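Local atomic coordinates of cytosine deaminase (Klebsiella pneumoniae, PDB entry 4R85), a protein that hydrolytically deaminates 5-methylcytosine and probably cytosine, using an iron(II) site in an amidohydrolase barrel. Residues T62-A65 against G66-E69; T242-M245 against G246-N250; T272-I275 against H276-R280; C344-F347 against V348-S352. One frame throughout, in Å; residues are numbered along the deposited sequence.

Contact 1 of 4, residues T62-A65 against G66-E69; sequences TLTA and GEPE
Backbone bonding comes first in the T62-A65/G66-E69 contact: the amide N of E67 donates to T64 O at 3.1 Å with an N-H...O angle of 151°, closing a type II beta turn over A65 and G66. The third residue of that turn, G66, has positive phi (87°), a conformation glycine readily adopts. Water 1 adds a second grip on the same carbonyl: it donates to T64 O at 2.9 Å and to E67 O at 2.7 Å, tying the start of the turn to the residue that ends it.

Side-chain contacts are fewer. E67 leaves its backbone with CG beside its own N (chi1 -58°) and runs on extended, crossing T64 at about a right angle. Its OE1 passes 3.8 Å from T64 CB, a van der Waals approach; the polar ends have partners outside the turn: OE1 forms a salt bridge with R86 of helix 76-87, and T64 OG1 bonds to A61 O.

The turn belongs to the loop between strand 47-57 and helix 76-87. One backbone bond, one water and a glycine shape it, while the carboxylate of E67 ties it to the helix that follows.

Contact 2 of 4, residues T242-M245 against G246-N250; sequences TCAM and GSYDN
One face of the Y248 ring lies against the backbone of A244 and M245. M245 CA sits over its centre, 3.6 Å from the centroid and 14° off the normal, a CH-pi contact, while A244 C lies over the same face nearer the rim. The methyl of A244 approaches Y248 CE1 at 3.8 Å, and M245 CG comes equally close to Y248 CD2 as the two side chains cross obliquely. With M245 CG anti to its backbone N (chi1 -170°), the thioether chain packs on C253, F257 and L260 of helix 250-263. Y248 also meets Y252 edge-to-face, and its OH bonds to S218 O.

The ring is brought back over the chain by a short 3-10 turn in the loop that joins strand 237-240 to helix 250-263, a strand-to-helix connection of the barrel. Its i to i+3 bonds run in succession: G246 N to C243 O at 2.9 Å, S247 N to A244 O at 2.8 Å, and Y248 N to M245 O at 3.2 Å, the last nearly straight at 168°. Water 2 links C243 O, to which it donates, with S247 OG, from which it accepts; that hydroxyl also bonds to R287. Beyond Y248, D249 takes the N-cap position, its OD2 accepting from Y252 N.

Contact 3 of 4, residues T272-I275 against H276-R280; sequences TESI and HLQGR
Helix 271-277, which follows strand 266-269 of the barrel, carries E273 into the 5-methylcytosine pocket, and its last turn forms this contact. E273 and L277 lie side by side, pointing the same way: E273 CG rests 3.9 Å from L277 CD1. A bend at chi2 (98°) turns the carboxylate of E273, whose OE2 bonds to S309, another residue of the pocket. Along the backbone of the same pair, L277 N donates to E273 O at 2.8 Å.

The next carbonyl takes the following amide, Q278 N to S274 O at 2.7 Å, and CB and CG of Q278 pack close to that same oxygen; S274 CB meets Q278 CG at 3.9 Å. H276 N is held less firmly, by weak bonds to T272 O and E273 O. After Q278 the chain leaves the helix through G279, at positive phi, and R280 folds back: its NE donates to H276 O at 2.8 Å, with the oxygen at the edge of the guanidinium, in its plane.

R280 thus supplies a donor for a carbonyl of the final turn, while R288 of the second subunit bonds to I275 O. The substrate-contacting glutamate therefore stands on a helix whose end is closed by arginines from both subunits.

Contact 4 of 4, residues C344-F347 against V348-S352; sequences CLDF and VTDNS
F347, V348 and D346 carry most of this contact, a 3-10 turn running into the start of helix 350-355. F347 and N351 lie side by side and point the same way, the ring and amide planes 85° apart; N351 ND2 comes within 3.6 Å of F347 CD1 while bonding to V303 O. V348 has CG2 in the cramped place between its backbone N and carbonyl carbon (chi1 -62° for CG1), which directs that methyl to L345 CD2 at 4.1 Å.

The amide of V348 donates to L345 O at 3.1 Å, and T349 OG1 reaches the same oxygen at 2.8 Å from the opposite face of the carbonyl plane. Two donors thus grip one acceptor. By contrast, N351 N donates to D346 O at 2.9 Å, in the carbonyl plane. A weak second bond to that oxygen comes from the amide of T349.

D346 OD1 comes within 3.8 Å of D350 OD2. Water 3 donates to D350 OD2 at 2.6 Å and weakly to D346 OD1, and R9, salt-bridged to D346 OD1, would offset the like charges; R343 binds D346 OD2.

Around the turn, L345 and V348 face helix 322-332, F347 meets V303 of strand 303-305, and backbone bonds join F347 to F305 and V348 to V53 of strand 47-57, between the first and last barrel strands.

Contact 1 lies at the surface; contacts 2, 3 and 4 are buried. All four are local turns in the amidohydrolase fold, yet each is closed differently: a water-bridged beta turn in contact 1, a 3-10 turn under a tyrosine ring in contact 2, a helix end in contact 3, and a 3-10 turn leading into a helix in contact 4. Contacts 2 and 3 touch, C243 SG lying 3.4 Å from S274 OG, and both meet the second subunit, which reaches neither of the others. Contact 3 alone supplies a residue of the substrate pocket. Salt bridges to arginines outside the turns mark contacts 1 and 4, whereas arginines in contacts 2 and 3 bond to uncharged oxygens.

Contact 1 of 4, residues T62-A65 against G66-E69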
ATOM      1  N   THR A  62       5.600 -20.002   4.016  1.00 14.76           N
ATOM      2  CA  THR A  62       5.595 -18.783   4.823  1.00 16.76           C
ATOM      3  C   THR A  62       6.771 -18.717   5.819  1.00 13.57           C
ATOM      4  O   THR A  62       7.189 -19.734   6.377  1.00 15.58           O
ATOM      5  CB  THR A  62       4.241 -18.605   5.555  1.00 15.05           C
ATOM      6  OG1 THR A  62       4.170 -17.293   6.120  1.00 17.65           O
ATOM      7  CG2 THR A  62       4.096 -19.647   6.659  1.00 13.68           C
ATOM      8  N   LEU A  63       7.318 -17.517   6.002  1.00 13.60           N
ATOM      9  CA  LEU A  63       8.375 -17.264   6.986  1.00 16.12           C
ATOM     10  C   LEU A  63       9.687 -17.979   6.652  1.00 18.04           C
ATOM     11  O   LEU A  63      10.454 -18.309   7.552  1.00 21.42           O
ATOM     12  CB  LEU A  63       7.924 -17.633   8.408  1.00 19.13           C
ATOM     13  CG  LEU A  63       6.535 -17.149   8.828  1.00 15.83           C
ATOM     14  CD1 LEU A  63       6.224 -17.530  10.272  1.00 19.77           C
ATOM     15  CD2 LEU A  63       6.434 -15.641   8.637  1.00 18.04           C
ATOM     16  N   THR A  64       9.935 -18.230   5.369  1.00 16.82           N
ATOM     17  CA  THR A  64      11.180 -18.896   4.954  1.00 18.41           C
ATOM     18  C   THR A  64      12.061 -17.987   4.100  1.00 23.03           C
ATOM     19  O   THR A  64      13.049 -18.442   3.526  1.00 20.66           O
ATOM     20  CB  THR A  64      10.928 -20.204   4.156  1.00 18.03           C
ATOM     21  OG1 THR A  64      10.295 -19.906   2.906  1.00 16.66           O
ATOM     22  CG2 THR A  64      10.068 -21.183   4.945  1.00 16.71           C
ATOM     23  N   ALA A  65      11.697 -16.708   4.014  1.00 16.44           N
ATOM     24  CA  ALA A  65      12.497 -15.730   3.270  1.00 19.47           C
ATOM     25  C   ALA A  65      13.980 -15.747   3.676  1.00 20.65           C
ATOM     26  O   ALA A  65      14.312 -15.629   4.863  1.00 20.92           O
ATOM     27  CB  ALA A  65      11.922 -14.332   3.449  1.00 18.24           C
ATOM     28  N   GLY A  66      14.852 -15.904   2.681  1.00 20.59           N
ATOM     29  CA  GLY A  66      16.295 -15.890   2.880  1.00 24.68           C
ATOM     30  C   GLY A  66      16.936 -17.221   3.243  1.00 27.93           C
ATOM     31  O   GLY A  66      18.148 -17.287   3.492  1.00 26.42           O
ATOM     32  N   GLU A  67      16.130 -18.279   3.281  1.00 26.61           N
ATOM     33  CA  GLU A  67      16.608 -19.617   3.633  1.00 27.32           C
ATOM     34  C   GLU A  67      16.630 -20.512   2.402  1.00 25.90           C
ATOM     35  O   GLU A  67      15.576 -20.825   1.855  1.00 19.88           O
ATOM     36  CB  GLU A  67      15.671 -20.258   4.662  1.00 25.38           C
ATOM     37  CG  GLU A  67      15.496 -19.469   5.954  1.00 26.90           C
ATOM     38  CD  GLU A  67      14.443 -20.072   6.877  1.00 35.98           C
ATOM     39  OE1 GLU A  67      13.770 -21.050   6.477  1.00 31.19           O
ATOM     40  OE2 GLU A  67      14.284 -19.562   8.008  1.00 44.18           O
ATOM     41  N   PRO A  68      17.821 -20.960   1.974  1.00 23.47           N
ATOM     42  CA  PRO A  68      19.151 -20.692   2.530  1.00 18.94           C
ATOM     43  C   PRO A  68      19.775 -19.432   1.922  1.00 21.07           C
ATOM     44  O   PRO A  68      20.817 -18.969   2.375  1.00 25.56           O
ATOM     45  CB  PRO A  68      19.941 -21.937   2.118  1.00 22.41           C
ATOM     46  CG  PRO A  68      19.353 -22.307   0.804  1.00 26.43           C
ATOM     47  CD  PRO A  68      17.878 -21.943   0.873  1.00 18.96           C
ATOM     48  N   GLU A  69      19.137 -18.877   0.894  1.00 21.73           N
ATOM     49  CA  GLU A  69      19.579 -17.587   0.378  1.00 27.63           C
ATOM     50  C   GLU A  69      18.411 -16.765  -0.162  1.00 22.28           C
ATOM     51  O   GLU A  69      17.284 -17.253  -0.260  1.00 20.03           O
ATOM     52  CB  GLU A  69      20.689 -17.745  -0.667  1.00 35.18           C
ATOM     53  CG  GLU A  69      20.319 -18.572  -1.880  1.00 36.27           C
ATOM     54  CD  GLU A  69      21.537 -18.934  -2.725  1.00 38.61           C
ATOM     55  OE1 GLU A  69      22.047 -18.056  -3.458  1.00 39.24           O
ATOM     56  OE2 GLU A  69      21.986 -20.097  -2.654  1.00 33.96           O
TER
HETATM   57  O   HOH W   1      13.492 -19.365   0.832  1.00 24.48           O

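Contact 2 of 4, residues T242-M245 against G246-N250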
ATOM      1  N   THR A 242      -3.924 -14.304 -12.908  1.00 13.26           N
ATOM      2  CA  THR A 242      -4.035 -14.202 -14.352  1.00  9.18           C
ATOM      3  C   THR A 242      -3.295 -12.956 -14.818  1.00 11.60           C
ATOM      4  O   THR A 242      -3.851 -12.139 -15.538  1.00 11.15           O
ATOM      5  CB  THR A 242      -5.522 -14.174 -14.773  1.00 12.48           C
ATOM      6  OG1 THR A 242      -6.227 -13.172 -14.023  1.00 12.27           O
ATOM      7  CG2 THR A 242      -6.153 -15.531 -14.473  1.00 12.51           C
ATOM      8  N   CYS A 243      -2.026 -12.819 -14.400  1.00  9.71           N
ATOM      9  CA  CYS A 243      -1.237 -11.618 -14.683  1.00 11.50           C
ATOM     10  C   CYS A 243      -1.118 -11.314 -16.179  1.00 15.15           C
ATOM     11  O   CYS A 243      -1.134 -10.148 -16.590  1.00 13.05           O
ATOM     12  CB  CYS A 243       0.159 -11.744 -14.075  1.00 10.86           C
ATOM     13  SG  CYS A 243       0.123 -12.038 -12.289  1.00 16.73           S
ATOM     14  N   ALA A 244      -0.978 -12.360 -16.986  1.00  9.98           N
ATOM     15  CA  ALA A 244      -0.879 -12.177 -18.437  1.00 11.44           C
ATOM     16  C   ALA A 244      -2.076 -11.412 -19.021  1.00 12.74           C
ATOM     17  O   ALA A 244      -1.938 -10.719 -20.029  1.00  9.12           O
ATOM     18  CB  ALA A 244      -0.713 -13.529 -19.134  1.00 12.38           C
ATOM     19  N   MET A 245      -3.249 -11.534 -18.404  1.00 11.82           N
ATOM     20  CA  MET A 245      -4.406 -10.797 -18.905  1.00 10.90           C
ATOM     21  C   MET A 245      -4.137  -9.286 -18.910  1.00 11.59           C
ATOM     22  O   MET A 245      -4.604  -8.568 -19.783  1.00 11.91           O
ATOM     23  CB  MET A 245      -5.677 -11.114 -18.112  1.00 11.00           C
ATOM     24  CG  MET A 245      -6.919 -10.546 -18.780  1.00 13.35           C
ATOM     25  SD  MET A 245      -8.305 -10.412 -17.632  1.00 17.88           S
ATOM     26  CE  MET A 245      -8.459 -12.124 -17.166  1.00 13.27           C
ATOM     27  N   GLY A 246      -3.354  -8.810 -17.949  1.00 13.70           N
ATOM     28  CA  GLY A 246      -2.947  -7.413 -17.945  1.00 14.36           C
ATOM     29  C   GLY A 246      -2.039  -7.011 -19.101  1.00 17.50           C
ATOM     30  O   GLY A 246      -1.745  -5.829 -19.278  1.00 18.66           O
ATOM     31  N   SER A 247      -1.596  -7.986 -19.893  1.00 10.60           N
ATOM     32  CA  SER A 247      -0.832  -7.688 -21.097  1.00 11.30           C
ATOM     33  C   SER A 247      -1.486  -8.210 -22.391  1.00 12.11           C
ATOM     34  O   SER A 247      -0.877  -8.122 -23.461  1.00 13.26           O
ATOM     35  CB  SER A 247       0.591  -8.261 -20.970  1.00 16.30           C
ATOM     36  OG  SER A 247       1.262  -7.706 -19.841  1.00 14.36           O
ATOM     37  N   TYR A 248      -2.705  -8.761 -22.309  1.00 10.63           N
ATOM     38  CA  TYR A 248      -3.321  -9.376 -23.496  1.00 11.72           C
ATOM     39  C   TYR A 248      -3.586  -8.375 -24.608  1.00 12.57           C
ATOM     40  O   TYR A 248      -3.836  -7.189 -24.367  1.00 13.43           O
ATOM     41  CB  TYR A 248      -4.660 -10.075 -23.183  1.00 13.45           C
ATOM     42  CG  TYR A 248      -4.553 -11.449 -22.565  1.00  9.14           C
ATOM     43  CD1 TYR A 248      -3.342 -12.142 -22.554  1.00 11.29           C
ATOM     44  CD2 TYR A 248      -5.665 -12.057 -21.992  1.00 11.59           C
ATOM     45  CE1 TYR A 248      -3.251 -13.397 -21.975  1.00 14.93           C
ATOM     46  CE2 TYR A 248      -5.584 -13.312 -21.414  1.00 11.59           C
ATOM     47  CZ  TYR A 248      -4.374 -13.974 -21.407  1.00 12.35           C
ATOM     48  OH  TYR A 248      -4.296 -15.223 -20.828  1.00 11.51           O
ATOM     49  N   ASP A 249      -3.542  -8.872 -25.832  1.00 15.42           N
ATOM     50  CA  ASP A 249      -4.112  -8.140 -26.941  1.00 15.66           C
ATOM     51  C   ASP A 249      -5.556  -7.790 -26.567  1.00 11.56           C
ATOM     52  O   ASP A 249      -6.284  -8.622 -26.029  1.00 11.16           O
ATOM     53  CB  ASP A 249      -4.104  -9.001 -28.195  1.00 17.37           C
ATOM     54  CG  ASP A 249      -4.785  -8.316 -29.359  1.00 19.52           C
ATOM     55  OD1 ASP A 249      -4.095  -7.559 -30.079  1.00 14.71           O
ATOM     56  OD2 ASP A 249      -6.010  -8.517 -29.537  1.00 16.36           O
ATOM     57  N   ASN A 250      -5.956  -6.558 -26.831  1.00 10.95           N
ATOM     58  CA  ASN A 250      -7.271  -6.091 -26.408  1.00 14.39           C
ATOM     59  C   ASN A 250      -8.453  -6.682 -27.156  1.00 15.10           C
ATOM     60  O   ASN A 250      -9.512  -6.877 -26.559  1.00 14.63           O
ATOM     61  CB  ASN A 250      -7.328  -4.568 -26.425  1.00 14.92           C
ATOM     62  CG  ASN A 250      -6.417  -3.967 -25.397  1.00 21.57           C
ATOM     63  OD1 ASN A 250      -6.257  -4.513 -24.305  1.00 13.91           O
ATOM     64  ND2 ASN A 250      -5.786  -2.854 -25.743  1.00 31.79           N
TER
HETATM   65  O   HOH W   2       0.995  -8.602 -17.392  1.00 15.46           O

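Contact 3 of 4, residues T272-I275 against H276-R280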
ATOM      1  N   THR A 272      -0.178  -6.885  -4.299  1.00 15.87           N
ATOM      2  CA  THR A 272       1.135  -6.578  -3.740  1.00 18.82           C
ATOM      3  C   THR A 272       2.173  -7.553  -4.285  1.00 17.17           C
ATOM      4  O   THR A 272       3.307  -7.177  -4.547  1.00 13.28           O
ATOM      5  CB  THR A 272       1.173  -6.593  -2.191  1.00 13.90           C
ATOM      6  OG1 THR A 272       0.769  -7.880  -1.697  1.00 16.77           O
ATOM      7  CG2 THR A 272       0.265  -5.516  -1.627  1.00 23.99           C
ATOM      8  N   GLU A 273       1.776  -8.804  -4.474  1.00 14.13           N
ATOM      9  CA  GLU A 273       2.727  -9.798  -4.957  1.00 14.39           C
ATOM     10  C   GLU A 273       3.069  -9.524  -6.414  1.00 15.17           C
ATOM     11  O   GLU A 273       4.240  -9.536  -6.811  1.00 14.97           O
ATOM     12  CB  GLU A 273       2.167 -11.211  -4.818  1.00 13.78           C
ATOM     13  CG  GLU A 273       3.208 -12.278  -5.031  1.00 16.04           C
ATOM     14  CD  GLU A 273       3.773 -12.798  -3.717  1.00 23.04           C
ATOM     15  OE1 GLU A 273       3.440 -12.235  -2.649  1.00 22.49           O
ATOM     16  OE2 GLU A 273       4.529 -13.787  -3.751  1.00 19.02           O
ATOM     17  N   SER A 274       2.044  -9.254  -7.205  1.00 11.17           N
ATOM     18  CA  SER A 274       2.237  -9.082  -8.639  1.00 13.49           C
ATOM     19  C   SER A 274       2.981  -7.810  -8.996  1.00 12.68           C
ATOM     20  O   SER A 274       3.800  -7.809  -9.909  1.00 15.35           O
ATOM     21  CB  SER A 274       0.905  -9.197  -9.377  1.00 20.79           C
ATOM     22  OG  SER A 274       0.461 -10.542  -9.278  1.00 27.04           O
ATOM     23  N   ILE A 275       2.730  -6.727  -8.266  1.00 12.05           N
ATOM     24  CA  ILE A 275       3.470  -5.502  -8.527  1.00 11.04           C
ATOM     25  C   ILE A 275       4.970  -5.725  -8.239  1.00  9.83           C
ATOM     26  O   ILE A 275       5.834  -5.114  -8.864  1.00 11.66           O
ATOM     27  CB  ILE A 275       2.914  -4.308  -7.721  1.00 16.85           C
ATOM     28  CG1 ILE A 275       3.416  -2.987  -8.306  1.00 22.12           C
ATOM     29  CG2 ILE A 275       3.235  -4.437  -6.239  1.00 15.89           C
ATOM     30  CD1 ILE A 275       2.702  -2.609  -9.613  1.00 26.78           C
ATOM     31  N   HIS A 276       5.262  -6.622  -7.307  1.00 11.07           N
ATOM     32  CA  HIS A 276       6.644  -6.971  -6.963  1.00 13.88           C
ATOM     33  C   HIS A 276       7.278  -7.935  -7.982  1.00 12.06           C
ATOM     34  O   HIS A 276       8.388  -7.707  -8.447  1.00 12.33           O
ATOM     35  CB  HIS A 276       6.669  -7.567  -5.542  1.00 15.05           C
ATOM     36  CG  HIS A 276       7.956  -8.236  -5.168  1.00 13.05           C
ATOM     37  ND1 HIS A 276       9.150  -7.554  -5.043  1.00 12.32           N
ATOM     38  CD2 HIS A 276       8.224  -9.526  -4.849  1.00 15.85           C
ATOM     39  CE1 HIS A 276      10.103  -8.401  -4.691  1.00 17.40           C
ATOM     40  NE2 HIS A 276       9.567  -9.604  -4.565  1.00 15.51           N
ATOM     41  N   LEU A 277       6.565  -9.001  -8.339  1.00 12.52           N
ATOM     42  CA  LEU A 277       7.127 -10.043  -9.202  1.00 11.04           C
ATOM     43  C   LEU A 277       6.989  -9.751 -10.697  1.00 17.59           C
ATOM     44  O   LEU A 277       7.762 -10.254 -11.501  1.00 16.92           O
ATOM     45  CB  LEU A 277       6.466 -11.397  -8.923  1.00  9.71           C
ATOM     46  CG  LEU A 277       6.673 -12.036  -7.554  1.00  9.68           C
ATOM     47  CD1 LEU A 277       6.008 -13.392  -7.551  1.00 12.63           C
ATOM     48  CD2 LEU A 277       8.180 -12.178  -7.243  1.00 12.57           C
ATOM     49  N   GLN A 278       5.987  -8.970 -11.073  1.00 14.25           N
ATOM     50  CA  GLN A 278       5.750  -8.687 -12.492  1.00 12.81           C
ATOM     51  C   GLN A 278       6.449  -7.401 -12.909  1.00 15.55           C
ATOM     52  O   GLN A 278       6.907  -6.618 -12.065  1.00 13.19           O
ATOM     53  CB  GLN A 278       4.239  -8.573 -12.784  1.00 11.55           C
ATOM     54  CG  GLN A 278       3.422  -9.776 -12.327  1.00 14.47           C
ATOM     55  CD  GLN A 278       3.894 -11.075 -12.946  1.00 20.49           C
ATOM     56  OE1 GLN A 278       4.065 -11.165 -14.163  1.00 22.07           O
ATOM     57  NE2 GLN A 278       4.115 -12.091 -12.110  1.00 15.96           N
ATOM     58  N   GLY A 279       6.509  -7.169 -14.220  1.00 14.33           N
ATOM     59  CA  GLY A 279       7.202  -6.008 -14.752  1.00 13.25           C
ATOM     60  C   GLY A 279       8.717  -6.106 -14.654  1.00 14.89           C
ATOM     61  O   GLY A 279       9.418  -5.146 -14.961  1.00 14.04           O
ATOM     62  N   ARG A 280       9.232  -7.263 -14.238  1.00 15.63           N
ATOM     63  CA  ARG A 280      10.681  -7.423 -14.030  1.00 13.12           C
ATOM     64  C   ARG A 280      11.469  -7.620 -15.315  1.00 17.12           C
ATOM     65  O   ARG A 280      12.700  -7.532 -15.318  1.00 16.37           O
ATOM     66  CB  ARG A 280      10.959  -8.613 -13.106  1.00 14.08           C
ATOM     67  CG  ARG A 280      10.463  -8.427 -11.667  1.00 15.27           C
ATOM     68  CD  ARG A 280      11.446  -7.598 -10.841  1.00 17.14           C
ATOM     69  NE  ARG A 280      10.980  -7.429  -9.467  1.00 12.85           N
ATOM     70  CZ  ARG A 280      11.683  -6.843  -8.507  1.00 11.27           C
ATOM     71  NH1 ARG A 280      12.892  -6.358  -8.772  1.00 13.55           N
ATOM     72  NH2 ARG A 280      11.173  -6.733  -7.284  1.00 11.21           N
TER

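Contact 4 of 4, residues C344-F347 against V348-S352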
ATOM      1  N   CYS A 344     -15.931  -1.326  -1.662  1.00 12.93           N
ATOM      2  CA  CYS A 344     -14.637  -2.002  -1.862  1.00 14.93           C
ATOM      3  C   CYS A 344     -14.407  -3.188  -0.930  1.00 14.16           C
ATOM      4  O   CYS A 344     -13.575  -4.063  -1.216  1.00 13.89           O
ATOM      5  CB  CYS A 344     -13.469  -1.018  -1.747  1.00 15.95           C
ATOM      6  SG  CYS A 344     -13.267  -0.290  -0.099  1.00 18.90           S
ATOM      7  N   LEU A 345     -15.135  -3.252   0.180  1.00 13.13           N
ATOM      8  CA  LEU A 345     -14.937  -4.393   1.081  1.00 14.22           C
ATOM      9  C   LEU A 345     -15.408  -5.725   0.473  1.00 15.17           C
ATOM     10  O   LEU A 345     -15.012  -6.805   0.946  1.00 14.64           O
ATOM     11  CB  LEU A 345     -15.571  -4.150   2.460  1.00 19.24           C
ATOM     12  CG  LEU A 345     -14.828  -3.152   3.361  1.00 15.94           C
ATOM     13  CD1 LEU A 345     -15.545  -2.971   4.704  1.00 16.09           C
ATOM     14  CD2 LEU A 345     -13.364  -3.574   3.567  1.00 17.82           C
ATOM     15  N   ASP A 346     -16.230  -5.648  -0.577  1.00 15.39           N
ATOM     16  CA  ASP A 346     -16.610  -6.833  -1.359  1.00 18.66           C
ATOM     17  C   ASP A 346     -15.402  -7.708  -1.718  1.00 15.76           C
ATOM     18  O   ASP A 346     -15.485  -8.938  -1.712  1.00 12.88           O
ATOM     19  CB  ASP A 346     -17.263  -6.438  -2.687  1.00 16.72           C
ATOM     20  CG  ASP A 346     -18.673  -5.883  -2.535  1.00 23.22           C
ATOM     21  OD1 ASP A 346     -19.269  -5.950  -1.433  1.00 21.14           O
ATOM     22  OD2 ASP A 346     -19.193  -5.391  -3.561  1.00 19.68           O
ATOM     23  N   PHE A 347     -14.292  -7.067  -2.064  1.00 11.48           N
ATOM     24  CA  PHE A 347     -13.140  -7.775  -2.629  1.00 13.89           C
ATOM     25  C   PHE A 347     -12.327  -8.570  -1.617  1.00 15.96           C
ATOM     26  O   PHE A 347     -11.452  -9.353  -2.001  1.00 16.18           O
ATOM     27  CB  PHE A 347     -12.246  -6.804  -3.410  1.00 16.51           C
ATOM     28  CG  PHE A 347     -12.970  -6.124  -4.539  1.00 17.87           C
ATOM     29  CD1 PHE A 347     -13.359  -6.849  -5.658  1.00 19.09           C
ATOM     30  CD2 PHE A 347     -13.295  -4.780  -4.467  1.00 18.75           C
ATOM     31  CE1 PHE A 347     -14.050  -6.241  -6.697  1.00 20.73           C
ATOM     32  CE2 PHE A 347     -13.985  -4.166  -5.498  1.00 19.23           C
ATOM     33  CZ  PHE A 347     -14.362  -4.894  -6.616  1.00 21.48           C
ATOM     34  N   VAL A 348     -12.617  -8.374  -0.331  1.00 11.95           N
ATOM     35  CA  VAL A 348     -11.913  -9.105   0.720  1.00 11.45           C
ATOM     36  C   VAL A 348     -12.867  -9.776   1.702  1.00 18.57           C
ATOM     37  O   VAL A 348     -12.440 -10.294   2.734  1.00 14.77           O
ATOM     38  CB  VAL A 348     -10.941  -8.207   1.477  1.00 11.72           C
ATOM     39  CG1 VAL A 348      -9.866  -7.679   0.515  1.00 14.89           C
ATOM     40  CG2 VAL A 348     -11.691  -7.070   2.144  1.00 16.40           C
ATOM     41  N   THR A 349     -14.158  -9.755   1.381  1.00 18.65           N
ATOM     42  CA  THR A 349     -15.155 -10.482   2.157  1.00 12.56           C
ATOM     43  C   THR A 349     -16.062 -11.328   1.250  1.00 15.20           C
ATOM     44  O   THR A 349     -15.742 -12.479   0.935  1.00 15.50           O
ATOM     45  CB  THR A 349     -16.018  -9.536   3.081  1.00 13.11           C
ATOM     46  OG1 THR A 349     -16.689  -8.545   2.290  1.00 16.62           O
ATOM     47  CG2 THR A 349     -15.144  -8.860   4.146  1.00 13.24           C
ATOM     48  N   ASP A 350     -17.191 -10.755   0.839  1.00 18.79           N
ATOM     49  CA  ASP A 350     -18.195 -11.461   0.036  1.00 16.45           C
ATOM     50  C   ASP A 350     -17.657 -12.186  -1.191  1.00 16.94           C
ATOM     51  O   ASP A 350     -17.996 -13.349  -1.418  1.00 13.56           O
ATOM     52  CB  ASP A 350     -19.306 -10.502  -0.428  1.00 13.81           C
ATOM     53  CG  ASP A 350     -20.049  -9.851   0.726  1.00 26.67           C
ATOM     54  OD1 ASP A 350     -19.895 -10.297   1.887  1.00 24.84           O
ATOM     55  OD2 ASP A 350     -20.807  -8.891   0.463  1.00 28.89           O
ATOM     56  N   ASN A 351     -16.847 -11.502  -2.000  1.00 17.08           N
ATOM     57  CA  ASN A 351     -16.400 -12.088  -3.256  1.00 14.47           C
ATOM     58  C   ASN A 351     -15.443 -13.243  -2.987  1.00 17.49           C
ATOM     59  O   ASN A 351     -15.448 -14.257  -3.685  1.00 16.96           O
ATOM     60  CB  ASN A 351     -15.697 -11.043  -4.116  1.00 14.83           C
ATOM     61  CG  ASN A 351     -16.640  -9.971  -4.620  1.00 16.84           C
ATOM     62  OD1 ASN A 351     -17.796  -9.890  -4.199  1.00 13.85           O
ATOM     63  ND2 ASN A 351     -16.151  -9.142  -5.539  1.00 15.58           N
ATOM     64  N   SER A 352     -14.604 -13.067  -1.975  1.00 14.47           N
ATOM     65  CA  SER A 352     -13.672 -14.110  -1.560  1.00 14.38           C
ATOM     66  C   SER A 352     -14.408 -15.335  -1.002  1.00 14.63           C
ATOM     67  O   SER A 352     -14.031 -16.481  -1.280  1.00 17.49           O
ATOM     68  CB  SER A 352     -12.704 -13.541  -0.527  1.00 18.20           C
ATOM     69  OG  SER A 352     -12.005 -12.435  -1.059  1.00 23.46           O
TER
HETATM   70  O   HOH W   3     -21.482  -8.450  -1.962  1.00 35.54           O